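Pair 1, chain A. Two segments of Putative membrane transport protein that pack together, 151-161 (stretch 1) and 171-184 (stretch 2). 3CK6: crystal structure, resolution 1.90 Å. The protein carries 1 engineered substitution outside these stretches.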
# COMPACT_ATOMS: atom_id res chain seq x y z
N LEU A 151 -16.66 -23.09 6.53
CA LEU A 151 -16.71 -24.55 6.64
C LEU A 151 -15.68 -25.19 5.74
O LEU A 151 -14.99 -26.13 6.16
CB LEU A 151 -18.11 -25.13 6.34
CG LEU A 151 -19.13 -25.17 7.49
CD1 LEU A 151 -20.57 -25.25 6.98
CD2 LEU A 151 -18.84 -26.31 8.51
N TYR A 152 -15.55 -24.68 4.51
CA TYR A 152 -14.53 -25.18 3.60
C TYR A 152 -13.11 -24.90 4.12
O TYR A 152 -12.25 -25.78 4.08
CB TYR A 152 -14.71 -24.62 2.18
CG TYR A 152 -13.63 -25.03 1.21
CD1 TYR A 152 -13.50 -26.36 0.80
CD2 TYR A 152 -12.75 -24.09 0.68
CE1 TYR A 152 -12.50 -26.73 -0.10
CE2 TYR A 152 -11.76 -24.46 -0.22
CZ TYR A 152 -11.64 -25.76 -0.60
OH TYR A 152 -10.65 -26.11 -1.50
N LEU A 153 -12.89 -23.69 4.60
CA LEU A 153 -11.58 -23.33 5.16
C LEU A 153 -11.16 -24.26 6.29
O LEU A 153 -9.97 -24.54 6.43
CB LEU A 153 -11.52 -21.86 5.59
CG LEU A 153 -11.35 -20.87 4.43
CD1 LEU A 153 -11.45 -19.42 4.92
CD2 LEU A 153 -10.04 -21.13 3.64
N ASP A 154 -12.13 -24.74 7.06
CA ASP A 154 -11.90 -25.75 8.11
C ASP A 154 -11.28 -27.02 7.55
O ASP A 154 -10.46 -27.62 8.21
CB ASP A 154 -13.19 -26.12 8.84
CG ASP A 154 -13.65 -25.05 9.82
OD1 ASP A 154 -12.83 -24.18 10.21
OD2 ASP A 154 -14.85 -25.08 10.20
N THR A 155 -11.70 -27.43 6.35
CA THR A 155 -11.17 -28.64 5.71
C THR A 155 -9.72 -28.40 5.30
O THR A 155 -8.91 -29.32 5.30
CB THR A 155 -11.99 -29.08 4.47
OG1 THR A 155 -11.77 -28.17 3.37
CG2 THR A 155 -13.47 -29.15 4.78
N ILE A 156 -9.41 -27.16 4.94
CA ILE A 156 -8.04 -26.80 4.58
C ILE A 156 -7.17 -26.78 5.83
O ILE A 156 -6.05 -27.32 5.85
CB ILE A 156 -7.96 -25.47 3.77
CG1 ILE A 156 -8.57 -25.69 2.37
CG2 ILE A 156 -6.51 -24.97 3.68
CD1 ILE A 156 -8.88 -24.42 1.60
N GLU A 157 -7.71 -26.20 6.90
CA GLU A 157 -7.04 -26.22 8.20
C GLU A 157 -6.66 -27.65 8.64
O GLU A 157 -5.55 -27.88 9.11
CB GLU A 157 -7.90 -25.53 9.26
CG GLU A 157 -7.30 -25.61 10.66
CD GLU A 157 -8.12 -24.87 11.69
OE1 GLU A 157 -7.51 -24.26 12.59
OE2 GLU A 157 -9.38 -24.88 11.58
N GLU A 158 -7.59 -28.60 8.45
CA GLU A 158 -7.34 -30.04 8.73
C GLU A 158 -6.12 -30.58 8.00
O GLU A 158 -5.31 -31.32 8.58
CB GLU A 158 -8.54 -30.89 8.29
CG GLU A 158 -9.79 -30.77 9.14
CD GLU A 158 -10.49 -32.12 9.29
OE1 GLU A 158 -9.83 -33.16 9.06
OE2 GLU A 158 -11.69 -32.13 9.65
N THR A 159 -6.02 -30.25 6.72
CA THR A 159 -4.90 -30.64 5.89
C THR A 159 -3.62 -30.07 6.49
O THR A 159 -2.64 -30.81 6.70
CB THR A 159 -5.10 -30.15 4.43
OG1 THR A 159 -6.24 -30.80 3.87
CG2 THR A 159 -3.89 -30.45 3.54
N LEU A 160 -3.65 -28.77 6.80
CA LEU A 160 -2.50 -28.03 7.34
C LEU A 160 -2.01 -28.56 8.68
O LEU A 160 -0.81 -28.84 8.84
CB LEU A 160 -2.82 -26.52 7.42
CG LEU A 160 -2.49 -25.61 6.22
CD1 LEU A 160 -2.84 -26.24 4.88
CD2 LEU A 160 -3.16 -24.25 6.35
N ASN A 161 -2.93 -28.72 9.63
CA ASN A 161 -2.58 -29.23 10.97
C ASN A 161 -1.93 -30.61 10.92
O ASN A 161 -1.22 -31.00 11.86
CB ASN A 161 -3.81 -29.27 11.89
CG ASN A 161 -4.31 -27.88 12.29
OD1 ASN A 161 -3.65 -26.86 12.06
ND2 ASN A 161 -5.49 -27.84 12.91
N TYR A 171 2.20 -34.63 2.71
CA TYR A 171 2.66 -33.50 1.89
C TYR A 171 1.59 -33.03 0.91
O TYR A 171 1.81 -33.05 -0.31
CB TYR A 171 3.92 -33.90 1.12
CG TYR A 171 5.22 -34.00 1.90
CD1 TYR A 171 5.24 -34.10 3.30
CD2 TYR A 171 6.45 -34.03 1.23
CE1 TYR A 171 6.45 -34.20 4.01
CE2 TYR A 171 7.65 -34.13 1.92
CZ TYR A 171 7.65 -34.22 3.30
OH TYR A 171 8.85 -34.32 3.97
N ASN A 172 0.43 -32.60 1.42
CA ASN A 172 -0.67 -32.15 0.56
C ASN A 172 -0.73 -30.63 0.43
O ASN A 172 -1.78 -30.06 0.13
CB ASN A 172 -2.00 -32.69 1.08
CG ASN A 172 -2.00 -34.19 1.26
OD1 ASN A 172 -1.74 -34.94 0.32
ND2 ASN A 172 -2.28 -34.62 2.48
N HIS A 173 0.42 -29.99 0.63
CA HIS A 173 0.51 -28.53 0.69
C HIS A 173 0.41 -27.86 -0.67
O HIS A 173 0.02 -26.69 -0.75
CB HIS A 173 1.81 -28.10 1.39
CG HIS A 173 3.03 -28.76 0.85
ND1 HIS A 173 3.81 -28.19 -0.14
CD2 HIS A 173 3.62 -29.95 1.14
CE1 HIS A 173 4.82 -28.99 -0.42
NE2 HIS A 173 4.73 -30.06 0.34
N ILE A 174 0.75 -28.59 -1.73
CA ILE A 174 0.61 -28.05 -3.07
C ILE A 174 -0.89 -27.94 -3.37
O ILE A 174 -1.33 -26.91 -3.87
CB ILE A 174 1.32 -28.90 -4.16
CG1 ILE A 174 2.86 -28.88 -4.00
CG2 ILE A 174 0.88 -28.47 -5.57
CD1 ILE A 174 3.55 -27.50 -4.20
N ALA A 175 -1.64 -28.98 -3.03
CA ALA A 175 -3.10 -29.00 -3.22
C ALA A 175 -3.77 -27.90 -2.40
O ALA A 175 -4.66 -27.22 -2.90
CB ALA A 175 -3.67 -30.35 -2.84
N ALA A 176 -3.32 -27.73 -1.16
CA ALA A 176 -3.91 -26.73 -0.26
C ALA A 176 -3.69 -25.30 -0.76
O ALA A 176 -4.61 -24.49 -0.75
CB ALA A 176 -3.35 -26.89 1.14
N GLN A 177 -2.48 -25.01 -1.20
CA GLN A 177 -2.16 -23.69 -1.71
C GLN A 177 -2.92 -23.34 -2.98
O GLN A 177 -3.35 -22.19 -3.15
CB GLN A 177 -0.66 -23.53 -1.95
CG GLN A 177 -0.16 -22.14 -1.50
CD GLN A 177 0.69 -21.45 -2.55
OE1 GLN A 177 0.55 -20.24 -2.79
NE2 GLN A 177 1.58 -22.21 -3.19
N LYS A 178 -3.07 -24.32 -3.88
CA LYS A 178 -3.90 -24.14 -5.07
C LYS A 178 -5.33 -23.77 -4.68
O LYS A 178 -5.94 -22.88 -5.27
CB LYS A 178 -3.89 -25.40 -5.96
CG LYS A 178 -4.93 -25.38 -7.11
CD LYS A 178 -4.72 -24.24 -8.14
CE LYS A 178 -3.73 -24.62 -9.24
NZ LYS A 178 -4.28 -25.62 -10.21
N ALA A 179 -5.85 -24.48 -3.68
CA ALA A 179 -7.19 -24.21 -3.19
C ALA A 179 -7.29 -22.80 -2.62
O ALA A 179 -8.23 -22.07 -2.94
CB ALA A 179 -7.59 -25.25 -2.15
N LEU A 180 -6.30 -22.41 -1.82
CA LEU A 180 -6.27 -21.10 -1.17
C LEU A 180 -6.15 -19.95 -2.17
O LEU A 180 -6.91 -19.01 -2.07
CB LEU A 180 -5.16 -21.01 -0.11
CG LEU A 180 -5.33 -21.84 1.17
CD1 LEU A 180 -3.97 -22.07 1.85
CD2 LEU A 180 -6.31 -21.13 2.11
N ILE A 181 -5.22 -20.02 -3.14
CA ILE A 181 -5.14 -18.92 -4.12
C ILE A 181 -6.38 -18.79 -5.01
O ILE A 181 -6.79 -17.67 -5.34
CB ILE A 181 -3.83 -18.84 -4.94
CG1 ILE A 181 -3.73 -20.02 -5.92
CG2 ILE A 181 -2.61 -18.72 -3.98
CD1 ILE A 181 -2.67 -19.85 -7.06
N SER A 182 -7.00 -19.93 -5.33
CA SER A 182 -8.27 -19.96 -6.07
C SER A 182 -9.38 -19.24 -5.29
O SER A 182 -10.13 -18.46 -5.89
CB SER A 182 -8.70 -21.39 -6.41
OG SER A 182 -7.71 -22.06 -7.19
N ILE A 183 -9.49 -19.49 -3.98
CA ILE A 183 -10.46 -18.81 -3.08
C ILE A 183 -10.14 -17.33 -2.96
O ILE A 183 -11.05 -16.47 -3.01
CB ILE A 183 -10.44 -19.38 -1.59
CG1 ILE A 183 -10.77 -20.88 -1.53
CG2 ILE A 183 -11.41 -18.64 -0.69
CD1 ILE A 183 -11.84 -21.38 -2.47
N LYS A 184 -8.85 -17.05 -2.75
CA LYS A 184 -8.41 -15.67 -2.46
C LYS A 184 -8.75 -14.74 -3.63
O LYS A 184 -9.13 -13.58 -3.42
CB LYS A 184 -6.92 -15.62 -2.17
CG LYS A 184 -6.37 -14.19 -2.08
CD LYS A 184 -4.88 -14.23 -1.77
CE LYS A 184 -4.29 -12.82 -1.77
NZ LYS A 184 -2.94 -12.82 -1.14

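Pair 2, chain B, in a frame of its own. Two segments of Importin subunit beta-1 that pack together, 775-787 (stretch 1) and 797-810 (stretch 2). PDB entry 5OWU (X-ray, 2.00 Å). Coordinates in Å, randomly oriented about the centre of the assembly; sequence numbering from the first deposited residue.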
# COMPACT_ATOMS: atom_id res chain seq x y z
N TYR B 775 -10.44 -4.04 34.08
CA TYR B 775 -9.98 -3.73 32.74
C TYR B 775 -11.11 -3.32 31.81
O TYR B 775 -10.86 -3.01 30.63
CB TYR B 775 -9.25 -4.94 32.14
CG TYR B 775 -8.16 -5.45 33.05
CD1 TYR B 775 -7.00 -4.71 33.23
CD2 TYR B 775 -8.29 -6.65 33.73
CE1 TYR B 775 -6.00 -5.16 34.05
CE2 TYR B 775 -7.30 -7.10 34.57
CZ TYR B 775 -6.15 -6.36 34.72
OH TYR B 775 -5.16 -6.80 35.55
N VAL B 776 -12.36 -3.29 32.30
CA VAL B 776 -13.50 -3.02 31.43
C VAL B 776 -13.36 -1.65 30.78
O VAL B 776 -13.54 -1.50 29.56
CB VAL B 776 -14.81 -3.14 32.22
CG1 VAL B 776 -16.00 -2.67 31.40
CG2 VAL B 776 -15.03 -4.58 32.64
N GLY B 777 -13.05 -0.62 31.57
CA GLY B 777 -12.89 0.71 31.01
C GLY B 777 -11.82 0.76 29.94
O GLY B 777 -12.00 1.42 28.91
N THR B 778 -10.70 0.09 30.17
CA THR B 778 -9.64 -0.00 29.16
C THR B 778 -10.17 -0.60 27.86
O THR B 778 -9.92 -0.08 26.76
CB THR B 778 -8.49 -0.85 29.72
OG1 THR B 778 -7.79 -0.10 30.72
CG2 THR B 778 -7.51 -1.25 28.64
N ILE B 779 -10.92 -1.70 27.97
CA ILE B 779 -11.45 -2.34 26.78
C ILE B 779 -12.40 -1.39 26.06
O ILE B 779 -12.39 -1.29 24.83
CB ILE B 779 -12.13 -3.67 27.15
CG1 ILE B 779 -11.08 -4.64 27.71
CG2 ILE B 779 -12.84 -4.29 25.94
CD1 ILE B 779 -11.66 -5.86 28.36
N PHE B 780 -13.21 -0.65 26.83
CA PHE B 780 -14.14 0.28 26.21
C PHE B 780 -13.41 1.43 25.52
O PHE B 780 -13.87 1.90 24.47
CB PHE B 780 -15.14 0.79 27.24
CG PHE B 780 -16.43 0.05 27.23
CD1 PHE B 780 -17.47 0.48 26.42
CD2 PHE B 780 -16.61 -1.08 28.00
CE1 PHE B 780 -18.66 -0.21 26.39
CE2 PHE B 780 -17.81 -1.77 27.98
CZ PHE B 780 -18.84 -1.33 27.16
N GLN B 781 -12.28 1.87 26.07
CA GLN B 781 -11.46 2.85 25.36
C GLN B 781 -11.02 2.31 24.01
O GLN B 781 -11.11 3.00 22.98
CB GLN B 781 -10.24 3.24 26.20
CG GLN B 781 -10.56 3.97 27.49
CD GLN B 781 -9.34 4.13 28.39
OE1 GLN B 781 -8.20 4.04 27.93
NE2 GLN B 781 -9.58 4.34 29.68
N PHE B 782 -10.55 1.06 23.98
CA PHE B 782 -10.20 0.47 22.69
C PHE B 782 -11.41 0.46 21.75
O PHE B 782 -11.30 0.83 20.57
CB PHE B 782 -9.67 -0.95 22.86
CG PHE B 782 -9.43 -1.64 21.56
CD1 PHE B 782 -8.29 -1.37 20.81
CD2 PHE B 782 -10.37 -2.51 21.05
CE1 PHE B 782 -8.09 -1.99 19.60
CE2 PHE B 782 -10.17 -3.14 19.84
CZ PHE B 782 -9.02 -2.87 19.11
N ILE B 783 -12.56 0.01 22.25
CA ILE B 783 -13.74 -0.08 21.39
C ILE B 783 -14.08 1.28 20.82
O ILE B 783 -14.43 1.41 19.64
CB ILE B 783 -14.92 -0.70 22.17
CG1 ILE B 783 -14.55 -2.13 22.61
CG2 ILE B 783 -16.18 -0.71 21.31
CD1 ILE B 783 -15.63 -2.86 23.41
N ALA B 784 -13.96 2.33 21.63
CA ALA B 784 -14.17 3.69 21.13
C ALA B 784 -13.21 3.98 19.98
O ALA B 784 -13.61 4.57 18.97
CB ALA B 784 -13.98 4.70 22.26
N GLN B 785 -11.95 3.56 20.11
CA GLN B 785 -11.04 3.71 18.98
C GLN B 785 -11.59 3.02 17.74
O GLN B 785 -11.48 3.55 16.63
CB GLN B 785 -9.66 3.16 19.32
CG GLN B 785 -8.97 3.85 20.47
CD GLN B 785 -7.54 3.42 20.61
OE1 GLN B 785 -6.78 3.44 19.64
NE2 GLN B 785 -7.16 3.02 21.81
N VAL B 786 -12.19 1.84 17.91
CA VAL B 786 -12.78 1.15 16.76
C VAL B 786 -13.88 1.99 16.15
O VAL B 786 -13.96 2.16 14.92
CB VAL B 786 -13.30 -0.24 17.17
CG1 VAL B 786 -14.15 -0.87 16.05
CG2 VAL B 786 -12.15 -1.16 17.52
N ALA B 787 -14.76 2.54 16.99
CA ALA B 787 -15.90 3.30 16.50
C ALA B 787 -15.49 4.61 15.84
O ALA B 787 -16.28 5.16 15.06
CB ALA B 787 -16.88 3.58 17.65
N ALA B 797 -15.73 -7.76 9.96
CA ALA B 797 -15.29 -8.64 11.04
C ALA B 797 -14.86 -7.84 12.27
O ALA B 797 -15.11 -8.26 13.41
CB ALA B 797 -14.14 -9.54 10.57
N THR B 798 -14.19 -6.71 12.05
CA THR B 798 -13.77 -5.86 13.16
C THR B 798 -14.98 -5.35 13.94
O THR B 798 -15.02 -5.44 15.18
CB THR B 798 -12.93 -4.69 12.64
OG1 THR B 798 -11.79 -5.20 11.93
CG2 THR B 798 -12.45 -3.79 13.79
N SER B 799 -15.98 -4.82 13.24
CA SER B 799 -17.16 -4.31 13.92
C SER B 799 -17.94 -5.44 14.59
O SER B 799 -18.48 -5.25 15.69
CB SER B 799 -18.06 -3.55 12.94
OG SER B 799 -17.71 -2.18 12.94
N ARG B 800 -18.00 -6.61 13.95
CA ARG B 800 -18.68 -7.73 14.58
C ARG B 800 -18.01 -8.11 15.89
O ARG B 800 -18.69 -8.32 16.91
CB ARG B 800 -18.71 -8.94 13.64
CG ARG B 800 -19.46 -10.13 14.24
CD ARG B 800 -19.76 -11.22 13.22
NE ARG B 800 -18.56 -11.79 12.62
CZ ARG B 800 -18.21 -11.68 11.34
NH1 ARG B 800 -18.97 -11.02 10.47
NH2 ARG B 800 -17.08 -12.25 10.91
N ALA B 801 -16.68 -8.16 15.90
CA ALA B 801 -15.99 -8.52 17.13
C ALA B 801 -16.16 -7.44 18.20
O ALA B 801 -16.39 -7.75 19.37
CB ALA B 801 -14.51 -8.77 16.84
N ALA B 802 -16.06 -6.16 17.82
CA ALA B 802 -16.13 -5.08 18.81
C ALA B 802 -17.52 -4.98 19.43
O ALA B 802 -17.67 -4.89 20.66
CB ALA B 802 -15.73 -3.76 18.16
N VAL B 803 -18.56 -4.96 18.60
CA VAL B 803 -19.91 -4.89 19.15
C VAL B 803 -20.21 -6.17 19.94
O VAL B 803 -20.90 -6.15 20.97
CB VAL B 803 -20.92 -4.62 18.01
CG1 VAL B 803 -21.20 -5.87 17.19
CG2 VAL B 803 -22.20 -4.03 18.55
N GLY B 804 -19.64 -7.30 19.50
CA GLY B 804 -19.71 -8.52 20.29
C GLY B 804 -19.12 -8.35 21.68
O GLY B 804 -19.69 -8.82 22.67
N LEU B 805 -17.96 -7.69 21.77
CA LEU B 805 -17.38 -7.39 23.08
C LEU B 805 -18.34 -6.58 23.93
O LEU B 805 -18.49 -6.83 25.13
CB LEU B 805 -16.07 -6.63 22.92
CG LEU B 805 -14.81 -7.43 22.61
CD1 LEU B 805 -13.68 -6.47 22.26
CD2 LEU B 805 -14.42 -8.31 23.79
N ILE B 806 -18.99 -5.57 23.33
CA ILE B 806 -19.94 -4.77 24.10
C ILE B 806 -20.99 -5.68 24.73
O ILE B 806 -21.27 -5.60 25.95
CB ILE B 806 -20.59 -3.69 23.20
CG1 ILE B 806 -19.51 -2.75 22.65
CG2 ILE B 806 -21.63 -2.89 23.99
CD1 ILE B 806 -20.04 -1.70 21.66
N GLY B 807 -21.53 -6.59 23.94
CA GLY B 807 -22.59 -7.47 24.44
C GLY B 807 -22.10 -8.46 25.49
O GLY B 807 -22.71 -8.58 26.56
N ASP B 808 -21.03 -9.19 25.19
CA ASP B 808 -20.55 -10.23 26.09
C ASP B 808 -20.10 -9.65 27.42
O ASP B 808 -20.43 -10.17 28.49
CB ASP B 808 -19.40 -11.01 25.44
CG ASP B 808 -19.81 -11.68 24.13
OD1 ASP B 808 -21.02 -11.80 23.86
OD2 ASP B 808 -18.90 -12.10 23.38
N ILE B 809 -19.32 -8.57 27.38
CA ILE B 809 -18.91 -7.94 28.63
C ILE B 809 -20.14 -7.51 29.41
O ILE B 809 -20.23 -7.75 30.63
CB ILE B 809 -17.96 -6.76 28.36
CG1 ILE B 809 -16.64 -7.29 27.79
CG2 ILE B 809 -17.71 -5.97 29.64
CD1 ILE B 809 -15.68 -6.22 27.31
N ALA B 810 -21.13 -6.91 28.73
CA ALA B 810 -22.37 -6.57 29.42
C ALA B 810 -22.98 -7.80 30.11
O ALA B 810 -23.41 -7.73 31.26
CB ALA B 810 -23.38 -5.97 28.45

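Both pairs are antiparallel helix packings. In pair 1 the axes of helices 151-161 and 173-184 approach to 10.1 Å, with 153° between their N-to-C directions; in pair 2 helices 776-787 and 797-810 approach to 10.2 Å at 147°. The signed crossing angles, -153° and -147°, have the same sign, and superposing N, CA and C of 14 central residues gives an RMSD of 0.4 Å. CA atoms agree to 0.1 Å at E157(A)/A784(B), E158(A)/Q785(B) and, on the second helix, I181(A)/G807(B), and the fit loosens to 1.6 Å at L151(A)/T778(B).

The closest side-chain match is an isoleucine. I156(A) and I783(B) coincide to 0.3 Å both in CA and in side-chain centre, both use the m,t rotamer, and both point CA-to-CB toward the other helix. Each faces an alanine at the closest backbone approach: CA of I156(A) lies 6.4 Å from CA of A176(A), and CA of I783(B) lies 6.1 Å from CA of A802(B). A single methyl on the second helix accompanies this near approach in both pairs. The isoleucines then reach further along that helix. I156(A) CD1 meets A179(A) CB at 4.1 Å and its CG2 meets L180(A) CD2 at 4.2 Å; I783(B) CD1 lies 3.8 Å from L805(B) CB and 4.0 Å from I806(B) CG1.

The instructive exchange is at the matched positions Y152(A)/I779(B) and A179(A)/L805(B), where bulk is distributed differently between the helices. In pair 1 the large residue is on the first helix: the t rotamer of Y152(A) carries OH to 3.2 Å from A179(A) CB, which lies at the ring edge, near its plane. In pair 2 both residues are branched aliphatics, and I779(B) CG2 touches L805(B) CD1 at 4.4 Å. The next partner is isoleucine in both cases: Y152(A) CE2 lies 3.8 Å from I183(A) CD1, and I779(B) CG2 lies 3.7 Å from I809(B) CD1. A ring edge against a methyl in pair 1 and an isoleucine against a leucine in pair 2 thus occupy the same region, the side-chain centres of Y152(A) and I779(B) lying 1.2 Å apart and those of A179(A) and L805(B) 1.5 Å apart.

One turn beyond the isoleucine, T159(A) and V786(B) match with side-chain centres 0.5 Å apart, and each presents a methyl to the alanine: T159(A) CG2 to A176(A) CB is 4.3 Å, V786(B) CG1 to A802(B) CB 3.9 Å. The threonine hydroxyl does not bond across; OG1 of T159(A) makes a weak 3.4 Å hydrogen bond to O of T155(A) in its own helix. At the following position L160(A) adds CD1 at 3.8 Å from A176(A) CB, whereas the side chain of its match, A787(B), makes no contact with the other stretch.

No hydrogen bond crosses either interface, so the direct contact is van der Waals packing, mostly between side chains. It covers 393 Å² in pair 1 and 478 Å² in pair 2, both sides summed.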